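Local coordinates for allergen Aed a 2 (Aedes aegypti, PDB 3DXL), which binds and sequesters host biogenic amines and leukotrienes through two separate pockets, aiding blood feeding by female mosquitoes, at residues 213-218 and 258-263. Sequence-based numbering, arbitrary orientation.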
# COMPACT_ATOMS: atom_id res chain seq x y z
N ARG A 213 -2.31 -2.67 -12.61
CA ARG A 213 -1.33 -1.62 -12.44
C ARG A 213 0.08 -2.18 -12.64
O ARG A 213 0.90 -1.60 -13.33
CB ARG A 213 -1.47 -1.00 -11.04
CG ARG A 213 -0.61 0.22 -10.79
CD ARG A 213 -0.79 0.73 -9.36
NE ARG A 213 -0.45 2.15 -9.27
CZ ARG A 213 0.78 2.63 -9.11
NH1 ARG A 213 1.81 1.80 -8.99
NH2 ARG A 213 0.99 3.93 -9.05
N ASP A 214 0.34 -3.33 -12.01
CA ASP A 214 1.66 -3.95 -12.09
C ASP A 214 1.98 -4.54 -13.47
O ASP A 214 3.13 -4.50 -13.90
CB ASP A 214 1.83 -4.99 -10.99
CG ASP A 214 2.08 -4.36 -9.63
OD1 ASP A 214 2.34 -3.13 -9.56
OD2 ASP A 214 2.02 -5.11 -8.63
N PHE A 215 0.96 -5.04 -14.17
CA PHE A 215 1.15 -5.45 -15.57
C PHE A 215 1.53 -4.27 -16.45
O PHE A 215 2.46 -4.35 -17.27
CB PHE A 215 -0.10 -6.13 -16.14
CG PHE A 215 -0.12 -7.63 -15.97
CD1 PHE A 215 0.05 -8.21 -14.72
CD2 PHE A 215 -0.35 -8.45 -17.06
CE1 PHE A 215 0.01 -9.59 -14.56
CE2 PHE A 215 -0.39 -9.84 -16.91
CZ PHE A 215 -0.21 -10.40 -15.66
N LYS A 216 0.82 -3.15 -16.28
CA LYS A 216 1.10 -1.99 -17.11
C LYS A 216 2.51 -1.45 -16.87
O LYS A 216 3.17 -1.00 -17.80
CB LYS A 216 0.04 -0.91 -16.91
CG LYS A 216 -1.32 -1.32 -17.46
CD LYS A 216 -2.37 -0.25 -17.30
CE LYS A 216 -3.71 -0.74 -17.84
NZ LYS A 216 -4.83 0.19 -17.50
N LEU A 217 2.98 -1.56 -15.62
CA LEU A 217 4.33 -1.11 -15.29
C LEU A 217 5.44 -1.97 -15.89
O LEU A 217 6.58 -1.51 -15.99
CB LEU A 217 4.51 -0.98 -13.77
CG LEU A 217 3.83 0.26 -13.20
CD1 LEU A 217 3.68 0.16 -11.70
CD2 LEU A 217 4.58 1.54 -13.60
N VAL A 218 5.13 -3.19 -16.31
CA VAL A 218 6.08 -3.99 -17.09
C VAL A 218 5.70 -4.06 -18.56
O VAL A 218 6.12 -4.96 -19.29
CB VAL A 218 6.37 -5.39 -16.48
CG1 VAL A 218 7.05 -5.25 -15.14
CG2 VAL A 218 5.10 -6.21 -16.36
N ASP A 258 3.68 -16.07 -17.43
CA ASP A 258 4.96 -15.42 -17.67
C ASP A 258 4.89 -13.92 -17.43
O ASP A 258 5.75 -13.36 -16.76
CB ASP A 258 5.48 -15.75 -19.07
CG ASP A 258 5.80 -17.22 -19.24
OD1 ASP A 258 6.38 -17.82 -18.31
OD2 ASP A 258 5.44 -17.78 -20.29
N ASP A 259 3.85 -13.27 -17.96
CA ASP A 259 3.62 -11.85 -17.69
C ASP A 259 3.40 -11.60 -16.21
O ASP A 259 3.90 -10.61 -15.67
CB ASP A 259 2.43 -11.34 -18.50
CG ASP A 259 2.74 -11.23 -19.97
OD1 ASP A 259 3.90 -11.42 -20.37
OD2 ASP A 259 1.80 -10.91 -20.73
N PHE A 260 2.65 -12.49 -15.55
CA PHE A 260 2.45 -12.37 -14.10
C PHE A 260 3.76 -12.41 -13.33
O PHE A 260 4.00 -11.57 -12.45
CB PHE A 260 1.49 -13.43 -13.55
CG PHE A 260 1.45 -13.47 -12.05
CD1 PHE A 260 0.77 -12.48 -11.34
CD2 PHE A 260 2.14 -14.44 -11.35
CE1 PHE A 260 0.76 -12.49 -9.95
CE2 PHE A 260 2.14 -14.45 -9.97
CZ PHE A 260 1.44 -13.48 -9.27
N LYS A 261 4.60 -13.40 -13.61
CA LYS A 261 5.88 -13.51 -12.91
C LYS A 261 6.73 -12.26 -13.14
O LYS A 261 7.34 -11.76 -12.22
CB LYS A 261 6.62 -14.78 -13.33
CG LYS A 261 5.91 -16.06 -12.89
CD LYS A 261 6.56 -17.29 -13.50
CE LYS A 261 5.81 -18.54 -13.08
NZ LYS A 261 6.44 -19.78 -13.63
N GLU A 262 6.72 -11.75 -14.37
CA GLU A 262 7.45 -10.53 -14.67
C GLU A 262 6.93 -9.33 -13.87
O GLU A 262 7.70 -8.58 -13.27
CB GLU A 262 7.43 -10.25 -16.17
CG GLU A 262 8.37 -9.15 -16.56
CD GLU A 262 8.54 -8.94 -18.06
OE1 GLU A 262 8.03 -9.74 -18.88
OE2 GLU A 262 9.21 -7.95 -18.40
N ALA A 263 5.61 -9.18 -13.84
CA ALA A 263 4.97 -8.09 -13.11
C ALA A 263 5.22 -8.20 -11.60
O ALA A 263 5.50 -7.20 -10.93
CB ALA A 263 3.49 -8.09 -13.40
O HOH W 1 5.17 -4.52 -11.89
O HOH W 2 8.13 -6.36 -20.44
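Phe215 pushes the outer part of its ring against one turn of helix 257-271, meeting backbone as much as side chains. CZ comes 3.5 Å from the backbone N of Phe260, CE2 meets CB of Asp259, and CD1 lies 3.7 Å from CB of Ala263. The carbonyl O of Asp259 sits over one ring face, displaced toward the rim, while the Asp259 carboxylate is turned almost perpendicular to the ring, its plane 82° away. Phe260 has CG anti to its backbone N (chi1 171°), which carries its own ring off toward Tyr248, Leu251 and Val252 of helix 243-253; Phe215 meets the backbone N and CA of Phe260, with CB a little farther off, and Phe215 CE1 lies at the edge of the Phe260 ring. The methyl of Ala263 points into the interface: Val218 CG2 lies 3.9 Å from Ala263 CB, and the carbonyl O of Asp214 lies 3.6 Å from the same CB. CG1 of Val218 leans instead toward the carbonyl O of Glu262. This is helix-to-helix packing in the C-terminal, all-helical odorant-binding-protein-like half of the protein, which binds biogenic amines: the last turn of helix 208-217 crosses the start of helix 257-271 at 88°, axes 8.9 Å apart. No direct hydrogen bond links the segments, but two waters do. One donates to the carbonyl O atoms of Asp214 and Ala263; the other donates to O of Val218 and to OE2 of Glu262, which also hydrogen-bonds the Tyr284 hydroxyl. Farther out, the buried carboxylate of Asp214 is held by Tyr199 OH and by salt bridges to Arg267 and Arg270, tying helix 208-217 to later turns of helix 257-271, which also carries the noradrenaline-binding residues Asp265 and Glu268.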